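Long-range contacts in putative lipoprotein (Bacteroides ovatus, PDB 3OQQ), which is of unknown function but is a putative extracellular lipoprotein that binds calcium ions, built largely from antiparallel beta sheets: residues R47-V53 and R97-L103; G134-D140 and N378-W384; V150-L156 and Q333-I337; R402-P406 and E429-R433. All blocks are in the same frame, centred on the assembly; numbering follows the deposited sequence. Where two conformers were deposited one is given.

In the fold
Contact 3 is the core member: its centre lies about 5 Å from the centre of the chain, and it packs strand 150-161 of the large antiparallel sheet against strand 333-339 of the six-stranded sheet through aromatic and aliphatic groups. Contact 1 belongs to the same large sheet but joins neighbouring strands edge to edge, so backbone hydrogen bonds dominate; one of its faces is buried, the other more open. Contacts 2 and 4, about 23 and 22 Å from the chain centre, are peripheral. Contact 2 ties two loops by hydrogen bonds from side chains around a tryptophan pair; contact 4, locally buried, joins a helix end to the C-terminal segment by small apolar groups and one long ion pair.

Contact 1 of 4, residues R47-V53 and R97-L103; sequences RTLTLNV and RLASVTL
Two extended strands, 47-53 and 97-103, run antiparallel at 158°, their axes 4.5 Å apart at closest. Arg47-Leu103, Leu49-Val101, Leu51-Ala99 and Val53-Arg97 are hydrogen-bonded pairs, each linked by two N-to-O bonds: Arg47 N to Leu103 O is 3.0 Å, Leu51 N to Ala99 O 2.8 Å. The non-hydrogen-bonded pairs between them are Thr48-Thr102, Thr50-Ser100 and Asn52-Leu98. Leu49, Leu51 and Leu103 all adopt the mt rotamer, and Val101 is p; this brings Leu51 CD1 to 3.7 Å from Val101 CG1 and Leu49 CD1 to 4.1 Å from Leu103 CD1. Such a regular two-strand ladder is an element of the large antiparallel sheet, in which strand 71-80 flanks 96-104 and Val38 of strand 36-41 covers Leu49 and Leu51; branched aliphatic residues suit this buried face. At its ends, long arginines reach out: extended Arg47 turns away to Gln165 and Leu42 O, and Arg97 (chi1 p) bonds to Cys57 O. On the other face Thr48 and Thr102, both m, join OG1 to OG1 at 2.7 Å, a polar pair fit for an exposed position. There too Thr50 CG2 meets Leu98 CD2 at 3.8 Å, while Asn52 (t) donates through ND2 to Ile327 O.

Contact 2 of 4, residues G134-D140 and N378-W384; sequences GWPIQLD and NTKGSTW
Gln138 makes two hydrogen bonds with one amide: NE2 donates to Thr383 O at 2.6 Å, and OE1 accepts from Ser382 OG at 2.8 Å. A third bond runs from Trp384 NE1 to Ile137 O, 3.0 Å. Neither segment is a regular helix or strand. A cis peptide precedes Pro136, and Ile137 N returns to Gly134 O at 2.8 Å. In 378-384 a type I turn spans Asn378 to Gly381, whose positive phi suits glycine; Asn378 OD1 accepts from Lys380 N (3.0 Å) in an Asx turn and also from Ser382 N (3.0 Å). Trp384 (chi1 m, chi2 -93°) is clasped on both faces. Trp135 (chi1 t, chi2 79°) turns its edge to one face in a T-shaped pair, planes at 90° and centroids 4.7 Å apart, with its CB 3.6 Å above the five-membered ring as a CH-pi contact; Gln138 OE1 lies over the opposite face, 3.4 Å from Trp384 CZ2. Trp135 packs against Tyr360 and Leu363 of helix 357-364. Asp140 OD1 and Lys380 NZ form a long salt bridge of 3.9 Å. Indole and amide both satisfy backbone carbonyls, so these loops, which share no backbone-to-backbone bond, are joined through side chains.

Contact 3 of 4, residues V150-L156 and Q333-I337; sequences VVFEYDL and QNFFI
Three aromatic rings cluster between strands whose backbones do not pair. Phe335 (chi1 m) reaches across to Phe152 and Tyr154, both p: its CZ stands 3.6 Å from Tyr154 CG, over the tyrosine face, with planes at 40° and centroids 4.6 Å apart, and its CD1 lies 3.7 Å from Phe152 CE2, planes at 67° and centroids 5.7 Å apart. Strands 150-156 and 333-337 run at 142°, their axes 9.2 Å apart, a gap that large flat side chains fill well. Toward one end, beta-branched Val150 (t) and Ile337 (chi1 p) close it, with Val150 CB 3.7 Å from Ile337 CG2. At the other, Leu156 CD1 packs 3.6 Å from Gln333 NE2; buried Gln333 finds its polar partners in Lys387, Leu326 O and Asn125, and Tyr154 OH also bonds to Asn125. This is face-to-face sheet packing, as in a beta sandwich: strand 150-161, flanked by 122-131 and 173-184, lies over strand 333-339, beside which runs 190-198, whose Leu193 and Val195 extend the apolar layer.

Contact 4 of 4, residues R402-P406 and E429-R433; sequences REAYP and EKTIR
Glu429 lies in a short 3-10 segment that runs on to Lys430; it is beyond reach of residues 402-406, but its OE2 pairs with Lys430 NZ at 3.5 Å, a weak bond. Lys430 CA lies 5.0 Å from the CA of Ala404, which is small enough for close approach at the crowded helix end. The lysine side chain starts toward the other segment, and with chi1 m and chi2 and chi3 t it runs along the end of helix 401-404: its CB stands 3.8 Å from Ala404 CA, and its CD 3.5 Å from Glu403 O and 3.8 Å from Glu403 CB. The final turn, chi4 m, brings NZ within 3.9 Å of Glu403 OE1, a long salt bridge. Thr431, where the chain becomes extended, has chi1 p; its CG2 touches Ala404 CB at 3.6 Å and Tyr405 CE2 at 4.0 Å, while its OG1 bonds to Val427 O. Tyr405, the first residue to leave helical geometry, points its CB away, its OH reaching Arg393 O. Beyond Thr431, Ile432 bonds to His394 in a short, weakly bonded pairing. Apolar methyl contacts thus bury the inner side, whereas Glu403, Lys430 and Glu429 form a loose surface network, one ammonium serving two carboxylates.

Contact 1 of 4, residues R47-V53 and R97-L103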
# COMPACT_ATOMS: atom_id res chain seq x y z
N ARG A 47 -19.57 -1.58 -19.15
CA ARG A 47 -18.65 -2.45 -18.42
C ARG A 47 -18.78 -2.23 -16.91
O ARG A 47 -18.61 -1.11 -16.44
CB ARG A 47 -17.20 -2.22 -18.88
CG ARG A 47 -16.23 -3.19 -18.23
CD ARG A 47 -14.87 -3.10 -18.87
NE ARG A 47 -14.02 -4.20 -18.42
CZ ARG A 47 -12.77 -4.39 -18.81
NH1 ARG A 47 -12.22 -3.58 -19.70
NH2 ARG A 47 -12.07 -5.40 -18.33
N THR A 48 -19.06 -3.32 -16.18
CA THR A 48 -19.20 -3.32 -14.72
C THR A 48 -17.88 -3.80 -14.11
O THR A 48 -17.35 -4.84 -14.50
CB THR A 48 -20.44 -4.15 -14.29
OG1 THR A 48 -21.60 -3.52 -14.83
CG2 THR A 48 -20.60 -4.22 -12.77
N LEU A 49 -17.36 -3.00 -13.17
CA LEU A 49 -16.10 -3.27 -12.47
C LEU A 49 -16.24 -3.15 -10.99
O LEU A 49 -16.91 -2.24 -10.49
CB LEU A 49 -15.00 -2.29 -12.91
CG LEU A 49 -14.47 -2.35 -14.33
CD1 LEU A 49 -13.56 -1.17 -14.59
CD2 LEU A 49 -13.70 -3.62 -14.58
N THR A 50 -15.56 -4.03 -10.27
CA THR A 50 -15.47 -3.96 -8.83
C THR A 50 -14.22 -3.14 -8.53
O THR A 50 -13.16 -3.35 -9.15
CB THR A 50 -15.47 -5.37 -8.21
OG1 THR A 50 -16.74 -5.97 -8.47
CG2 THR A 50 -15.22 -5.36 -6.71
N LEU A 51 -14.35 -2.16 -7.65
CA LEU A 51 -13.24 -1.28 -7.32
C LEU A 51 -13.04 -1.19 -5.80
O LEU A 51 -13.99 -1.34 -5.03
CB LEU A 51 -13.47 0.13 -7.91
CG LEU A 51 -13.78 0.28 -9.42
CD1 LEU A 51 -14.17 1.71 -9.74
CD2 LEU A 51 -12.60 -0.09 -10.28
N ASN A 52 -11.80 -0.97 -5.38
CA ASN A 52 -11.47 -0.76 -3.98
C ASN A 52 -11.38 0.76 -3.83
O ASN A 52 -10.43 1.38 -4.33
CB ASN A 52 -10.17 -1.52 -3.61
CG ASN A 52 -9.54 -1.16 -2.28
OD1 ASN A 52 -9.93 -0.21 -1.60
ND2 ASN A 52 -8.53 -1.91 -1.88
N VAL A 53 -12.39 1.37 -3.22
CA VAL A 53 -12.50 2.83 -3.15
C VAL A 53 -12.44 3.36 -1.70
O VAL A 53 -12.79 2.60 -0.80
CB VAL A 53 -13.84 3.30 -3.83
CG1 VAL A 53 -13.90 2.87 -5.29
CG2 VAL A 53 -15.10 2.83 -3.08
N ARG A 97 -13.52 0.49 1.01
CA ARG A 97 -14.65 -0.43 0.86
C ARG A 97 -14.70 -0.94 -0.59
O ARG A 97 -14.09 -0.34 -1.48
CB ARG A 97 -15.97 0.27 1.25
CG ARG A 97 -16.48 1.26 0.20
CD ARG A 97 -17.81 1.87 0.58
NE ARG A 97 -18.23 2.86 -0.41
CZ ARG A 97 -19.26 2.69 -1.23
NH1 ARG A 97 -20.00 1.59 -1.17
NH2 ARG A 97 -19.58 3.63 -2.11
N LEU A 98 -15.42 -2.04 -0.82
CA LEU A 98 -15.66 -2.58 -2.16
C LEU A 98 -16.88 -1.92 -2.74
O LEU A 98 -17.90 -1.75 -2.05
CB LEU A 98 -15.86 -4.10 -2.16
CG LEU A 98 -14.62 -4.96 -2.09
CD1 LEU A 98 -15.02 -6.43 -1.99
CD2 LEU A 98 -13.68 -4.70 -3.26
N ALA A 99 -16.80 -1.53 -4.01
CA ALA A 99 -17.94 -0.92 -4.69
C ALA A 99 -17.92 -1.33 -6.15
O ALA A 99 -16.92 -1.87 -6.64
CB ALA A 99 -17.90 0.60 -4.55
N SER A 100 -19.05 -1.13 -6.81
CA SER A 100 -19.24 -1.49 -8.20
C SER A 100 -19.66 -0.27 -8.99
O SER A 100 -20.37 0.61 -8.47
CB SER A 100 -20.29 -2.58 -8.32
OG SER A 100 -20.43 -3.00 -9.67
N VAL A 101 -19.21 -0.22 -10.26
CA VAL A 101 -19.51 0.87 -11.18
C VAL A 101 -19.81 0.25 -12.54
O VAL A 101 -19.21 -0.75 -12.90
CB VAL A 101 -18.36 1.92 -11.23
CG1 VAL A 101 -17.12 1.39 -11.95
CG2 VAL A 101 -18.82 3.23 -11.84
N THR A 102 -20.76 0.83 -13.26
CA THR A 102 -21.08 0.40 -14.62
C THR A 102 -20.71 1.57 -15.51
O THR A 102 -21.33 2.62 -15.46
CB THR A 102 -22.52 -0.08 -14.74
OG1 THR A 102 -22.64 -1.24 -13.92
CG2 THR A 102 -22.89 -0.44 -16.18
N LEU A 103 -19.62 1.40 -16.25
CA LEU A 103 -19.14 2.44 -17.14
C LEU A 103 -19.87 2.38 -18.48
O LEU A 103 -20.29 1.30 -18.93
CB LEU A 103 -17.62 2.29 -17.36
CG LEU A 103 -16.71 2.34 -16.12
CD1 LEU A 103 -15.29 2.02 -16.50
CD2 LEU A 103 -16.79 3.71 -15.40

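Contact 2 of 4, residues G134-D140 and N378-W384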
# COMPACT_ATOMS: atom_id res chain seq x y z
N GLY A 134 5.50 -0.77 19.81
CA GLY A 134 5.52 -1.28 21.17
C GLY A 134 4.83 -2.59 21.47
O GLY A 134 4.98 -3.09 22.59
N TRP A 135 4.07 -3.17 20.50
CA TRP A 135 3.37 -4.45 20.68
C TRP A 135 4.26 -5.46 21.43
O TRP A 135 5.43 -5.59 21.06
CB TRP A 135 2.92 -5.03 19.30
CG TRP A 135 2.27 -6.38 19.40
CD1 TRP A 135 0.98 -6.63 19.78
CD2 TRP A 135 2.92 -7.65 19.31
NE1 TRP A 135 0.77 -8.00 19.87
CE2 TRP A 135 1.95 -8.64 19.59
CE3 TRP A 135 4.22 -8.06 18.94
CZ2 TRP A 135 2.26 -10.01 19.55
CZ3 TRP A 135 4.52 -9.42 18.92
CH2 TRP A 135 3.55 -10.38 19.22
N PRO A 136 3.80 -6.16 22.51
CA PRO A 136 2.44 -6.22 23.04
C PRO A 136 2.08 -5.13 24.07
O PRO A 136 1.05 -5.26 24.71
CB PRO A 136 2.40 -7.63 23.67
CG PRO A 136 3.78 -7.81 24.18
CD PRO A 136 4.67 -7.15 23.17
N ILE A 137 2.89 -4.06 24.19
CA ILE A 137 2.63 -2.95 25.11
C ILE A 137 1.94 -1.79 24.37
O ILE A 137 2.32 -1.47 23.24
CB ILE A 137 3.93 -2.49 25.83
CG1 ILE A 137 4.56 -3.65 26.63
CG2 ILE A 137 3.65 -1.25 26.76
CD1 ILE A 137 5.97 -3.41 27.05
N GLN A 138 0.95 -1.18 25.03
CA GLN A 138 0.18 -0.05 24.50
C GLN A 138 -0.52 0.71 25.60
O GLN A 138 -0.92 0.11 26.60
CB GLN A 138 -0.89 -0.54 23.51
CG GLN A 138 -1.12 0.41 22.33
CD GLN A 138 -2.00 -0.20 21.26
OE1 GLN A 138 -2.81 -1.09 21.51
NE2 GLN A 138 -1.93 0.33 20.05
N LEU A 139 -0.73 2.02 25.42
CA LEU A 139 -1.49 2.80 26.39
C LEU A 139 -2.94 2.31 26.39
O LEU A 139 -3.42 1.89 25.33
CB LEU A 139 -1.44 4.32 26.03
CG LEU A 139 -0.12 5.04 26.28
CD1 LEU A 139 -0.02 6.31 25.43
CD2 LEU A 139 0.07 5.36 27.76
N ASP A 140 -3.66 2.36 27.54
CA ASP A 140 -5.08 1.98 27.59
C ASP A 140 -5.82 2.80 26.53
O ASP A 140 -6.53 2.23 25.70
CB ASP A 140 -5.70 2.18 28.99
CG ASP A 140 -5.39 1.07 29.97
OD1 ASP A 140 -5.39 -0.12 29.56
OD2 ASP A 140 -5.20 1.38 31.18
N ASN A 378 -5.53 -5.51 21.44
CA ASN A 378 -5.77 -5.66 22.88
C ASN A 378 -7.23 -6.11 23.10
O ASN A 378 -7.99 -6.23 22.13
CB ASN A 378 -5.36 -4.40 23.70
CG ASN A 378 -6.29 -3.21 23.70
OD1 ASN A 378 -7.36 -3.20 23.07
ND2 ASN A 378 -5.87 -2.14 24.34
N THR A 379 -7.63 -6.39 24.35
CA THR A 379 -8.97 -6.91 24.65
C THR A 379 -10.10 -5.89 24.36
O THR A 379 -11.28 -6.29 24.30
CB THR A 379 -9.06 -7.42 26.10
OG1 THR A 379 -8.70 -6.34 26.97
CG2 THR A 379 -8.16 -8.61 26.35
N LYS A 380 -9.74 -4.61 24.11
CA LYS A 380 -10.69 -3.54 23.81
C LYS A 380 -10.67 -3.12 22.31
O LYS A 380 -11.12 -2.03 21.97
CB LYS A 380 -10.43 -2.35 24.74
CG LYS A 380 -10.64 -2.68 26.23
CD LYS A 380 -10.51 -1.45 27.13
CE LYS A 380 -9.08 -1.07 27.44
NZ LYS A 380 -8.98 0.30 28.02
N GLY A 381 -10.20 -4.02 21.44
CA GLY A 381 -10.18 -3.84 19.99
C GLY A 381 -9.18 -2.85 19.45
O GLY A 381 -9.40 -2.25 18.39
N SER A 382 -8.03 -2.70 20.14
CA SER A 382 -6.99 -1.77 19.71
C SER A 382 -6.24 -2.28 18.49
O SER A 382 -6.37 -3.45 18.12
CB SER A 382 -5.97 -1.55 20.83
OG SER A 382 -5.06 -2.63 20.93
N THR A 383 -5.45 -1.39 17.90
CA THR A 383 -4.55 -1.73 16.81
C THR A 383 -3.19 -1.06 17.06
O THR A 383 -3.12 -0.04 17.74
CB THR A 383 -5.12 -1.37 15.42
OG1 THR A 383 -4.23 -1.91 14.43
CG2 THR A 383 -5.29 0.13 15.20
N TRP A 384 -2.12 -1.66 16.50
CA TRP A 384 -0.77 -1.14 16.53
C TRP A 384 -0.40 -0.60 15.13
O TRP A 384 0.72 -0.18 14.94
CB TRP A 384 0.26 -2.19 16.98
CG TRP A 384 0.37 -2.32 18.47
CD1 TRP A 384 1.24 -1.68 19.30
CD2 TRP A 384 -0.46 -3.14 19.32
NE1 TRP A 384 1.02 -2.05 20.61
CE2 TRP A 384 -0.01 -2.96 20.65
CE3 TRP A 384 -1.57 -3.98 19.08
CZ2 TRP A 384 -0.58 -3.64 21.72
CZ3 TRP A 384 -2.13 -4.65 20.15
CH2 TRP A 384 -1.64 -4.47 21.46

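Contact 3 of 4, residues V150-L156 and Q333-I337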
# COMPACT_ATOMS: atom_id res chain seq x y z
N VAL A 150 6.87 3.83 12.45
CA VAL A 150 7.22 3.49 11.07
C VAL A 150 6.12 4.08 10.21
O VAL A 150 4.93 3.81 10.42
CB VAL A 150 7.51 2.01 10.71
CG1 VAL A 150 8.02 1.91 9.26
CG2 VAL A 150 8.53 1.37 11.66
N VAL A 151 6.49 4.97 9.30
CA VAL A 151 5.49 5.59 8.43
C VAL A 151 5.98 5.33 7.03
O VAL A 151 7.11 5.71 6.69
CB VAL A 151 5.23 7.09 8.71
CG1 VAL A 151 4.15 7.67 7.80
CG2 VAL A 151 4.88 7.34 10.18
N PHE A 152 5.19 4.61 6.25
CA PHE A 152 5.59 4.36 4.87
C PHE A 152 4.44 4.43 3.94
O PHE A 152 3.36 3.96 4.26
CB PHE A 152 6.32 3.03 4.70
CG PHE A 152 5.58 1.76 5.01
CD1 PHE A 152 5.60 1.21 6.29
CD2 PHE A 152 4.97 1.02 3.99
CE1 PHE A 152 5.00 -0.02 6.55
CE2 PHE A 152 4.36 -0.20 4.26
CZ PHE A 152 4.40 -0.72 5.54
N GLU A 153 4.68 4.97 2.77
CA GLU A 153 3.69 5.03 1.69
C GLU A 153 3.82 3.83 0.82
O GLU A 153 4.92 3.33 0.59
CB GLU A 153 3.86 6.28 0.82
CG GLU A 153 4.05 7.56 1.62
CD GLU A 153 4.08 8.84 0.81
OE1 GLU A 153 4.36 8.77 -0.41
OE2 GLU A 153 3.80 9.91 1.40
N TYR A 154 2.72 3.37 0.27
CA TYR A 154 2.82 2.25 -0.64
C TYR A 154 2.03 2.54 -1.87
O TYR A 154 1.08 3.33 -1.83
CB TYR A 154 2.35 0.92 -0.01
CG TYR A 154 0.84 0.83 0.14
CD1 TYR A 154 0.05 0.31 -0.89
CD2 TYR A 154 0.21 1.26 1.30
CE1 TYR A 154 -1.33 0.19 -0.75
CE2 TYR A 154 -1.17 1.13 1.45
CZ TYR A 154 -1.94 0.63 0.41
OH TYR A 154 -3.30 0.51 0.53
N ASP A 155 2.36 1.83 -2.94
CA ASP A 155 1.64 1.94 -4.21
C ASP A 155 1.65 0.60 -4.86
O ASP A 155 2.72 0.03 -5.08
CB ASP A 155 2.31 2.98 -5.12
CG ASP A 155 1.41 3.37 -6.28
OD1 ASP A 155 1.24 2.55 -7.21
OD2 ASP A 155 0.87 4.49 -6.24
N LEU A 156 0.47 0.10 -5.17
CA LEU A 156 0.29 -1.19 -5.84
C LEU A 156 -0.46 -0.99 -7.15
O LEU A 156 -1.48 -0.31 -7.17
CB LEU A 156 -0.48 -2.18 -4.94
CG LEU A 156 0.33 -2.93 -3.90
CD1 LEU A 156 -0.53 -3.33 -2.71
CD2 LEU A 156 0.98 -4.16 -4.52
N GLN A 333 -3.35 -7.40 1.69
CA GLN A 333 -2.16 -6.57 1.81
C GLN A 333 -1.75 -6.60 3.26
O GLN A 333 -2.15 -5.75 4.04
CB GLN A 333 -2.42 -5.15 1.30
CG GLN A 333 -3.15 -5.09 -0.05
CD GLN A 333 -3.54 -3.68 -0.40
OE1 GLN A 333 -3.50 -2.77 0.44
NE2 GLN A 333 -3.92 -3.46 -1.64
N ASN A 334 -1.03 -7.65 3.64
CA ASN A 334 -0.66 -7.85 5.02
C ASN A 334 0.66 -7.13 5.34
O ASN A 334 1.72 -7.75 5.38
CB ASN A 334 -0.62 -9.35 5.37
CG ASN A 334 -0.35 -9.61 6.83
OD1 ASN A 334 -0.26 -8.69 7.63
ND2 ASN A 334 -0.21 -10.85 7.22
N PHE A 335 0.56 -5.83 5.61
CA PHE A 335 1.68 -4.98 5.97
C PHE A 335 2.18 -5.28 7.39
O PHE A 335 1.41 -5.69 8.25
CB PHE A 335 1.27 -3.49 5.88
CG PHE A 335 1.00 -3.07 4.46
CD1 PHE A 335 2.04 -2.94 3.54
CD2 PHE A 335 -0.29 -2.80 4.04
CE1 PHE A 335 1.78 -2.57 2.22
CE2 PHE A 335 -0.54 -2.39 2.72
CZ PHE A 335 0.49 -2.30 1.82
N PHE A 336 3.48 -5.07 7.61
CA PHE A 336 4.08 -5.34 8.92
C PHE A 336 5.39 -4.59 9.08
O PHE A 336 5.96 -4.11 8.09
CB PHE A 336 4.34 -6.87 9.15
CG PHE A 336 5.34 -7.56 8.23
CD1 PHE A 336 4.93 -8.13 7.03
CD2 PHE A 336 6.68 -7.66 8.58
CE1 PHE A 336 5.83 -8.79 6.20
CE2 PHE A 336 7.59 -8.32 7.75
CZ PHE A 336 7.17 -8.86 6.55
N ILE A 337 5.86 -4.54 10.33
CA ILE A 337 7.16 -4.01 10.68
C ILE A 337 7.88 -5.02 11.61
O ILE A 337 7.23 -5.88 12.23
CB ILE A 337 7.13 -2.60 11.31
CG1 ILE A 337 6.33 -2.55 12.66
CG2 ILE A 337 6.66 -1.57 10.26
CD1 ILE A 337 6.76 -1.54 13.59

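Contact 4 of 4, residues R402-P406 and E429-R433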
# COMPACT_ATOMS: atom_id res chain seq x y z
N ARG A 402 -4.78 11.02 18.34
CA ARG A 402 -6.12 11.62 18.52
C ARG A 402 -6.04 13.20 18.62
O ARG A 402 -7.05 13.87 18.38
CB ARG A 402 -6.79 11.03 19.77
CG ARG A 402 -6.27 11.64 21.07
CD ARG A 402 -6.51 10.83 22.29
NE ARG A 402 -7.90 10.82 22.69
CZ ARG A 402 -8.33 10.45 23.89
NH1 ARG A 402 -7.47 10.10 24.84
NH2 ARG A 402 -9.63 10.44 24.17
N GLU A 403 -4.86 13.77 18.97
CA GLU A 403 -4.66 15.24 19.01
C GLU A 403 -4.29 15.76 17.63
O GLU A 403 -4.73 16.84 17.25
CB GLU A 403 -3.61 15.65 20.06
CG GLU A 403 -4.12 15.46 21.48
CD GLU A 403 -3.25 15.99 22.60
OE1 GLU A 403 -2.43 16.90 22.34
OE2 GLU A 403 -3.39 15.49 23.74
N ALA A 404 -3.49 14.99 16.86
CA ALA A 404 -3.16 15.32 15.47
C ALA A 404 -4.42 15.22 14.60
O ALA A 404 -4.58 16.01 13.66
CB ALA A 404 -2.09 14.37 14.94
N TYR A 405 -5.31 14.23 14.92
CA TYR A 405 -6.57 13.98 14.21
C TYR A 405 -7.76 14.04 15.21
O TYR A 405 -8.13 13.00 15.76
CB TYR A 405 -6.49 12.62 13.44
CG TYR A 405 -5.54 12.73 12.27
CD1 TYR A 405 -5.97 13.23 11.04
CD2 TYR A 405 -4.18 12.46 12.42
CE1 TYR A 405 -5.08 13.43 9.99
CE2 TYR A 405 -3.28 12.68 11.39
CZ TYR A 405 -3.73 13.17 10.17
OH TYR A 405 -2.85 13.44 9.16
N PRO A 406 -8.39 15.24 15.42
CA PRO A 406 -9.47 15.34 16.43
C PRO A 406 -10.75 14.55 16.14
O PRO A 406 -11.55 14.37 17.04
CB PRO A 406 -9.78 16.85 16.48
CG PRO A 406 -8.56 17.52 15.93
CD PRO A 406 -8.03 16.57 14.88
N GLU A 429 0.00 22.14 13.32
CA GLU A 429 1.09 22.18 14.31
C GLU A 429 1.40 20.79 14.94
O GLU A 429 2.43 20.66 15.62
CB GLU A 429 0.80 23.24 15.41
CG GLU A 429 -0.12 22.84 16.55
CD GLU A 429 0.49 22.83 17.95
OE1 GLU A 429 1.73 22.68 18.10
OE2 GLU A 429 -0.31 22.91 18.91
N LYS A 430 0.54 19.77 14.72
CA LYS A 430 0.71 18.43 15.29
C LYS A 430 1.12 17.40 14.26
O LYS A 430 1.35 16.24 14.61
CB LYS A 430 -0.58 18.00 16.00
CG LYS A 430 -0.84 18.91 17.19
CD LYS A 430 -1.81 18.42 18.20
CE LYS A 430 -2.10 19.51 19.22
NZ LYS A 430 -0.96 19.72 20.16
N THR A 431 1.22 17.81 12.97
CA THR A 431 1.55 16.87 11.91
C THR A 431 2.66 17.38 11.03
O THR A 431 2.95 18.57 11.02
CB THR A 431 0.31 16.52 11.07
OG1 THR A 431 -0.29 17.73 10.56
CG2 THR A 431 -0.68 15.66 11.84
N ILE A 432 3.27 16.46 10.28
CA ILE A 432 4.39 16.71 9.38
C ILE A 432 4.05 16.42 7.94
O ILE A 432 3.43 15.40 7.63
CB ILE A 432 5.60 15.82 9.80
CG1 ILE A 432 6.01 16.11 11.24
CG2 ILE A 432 6.81 15.88 8.81
CD1 ILE A 432 6.92 15.07 11.85
N ARG A 433 4.57 17.28 7.07
CA ARG A 433 4.66 17.19 5.62
C ARG A 433 6.01 17.81 5.24
O ARG A 433 6.24 18.97 5.57
CB ARG A 433 3.49 17.87 4.91
CG ARG A 433 3.56 17.74 3.39
CD ARG A 433 2.37 17.01 2.82
NE ARG A 433 2.22 17.25 1.39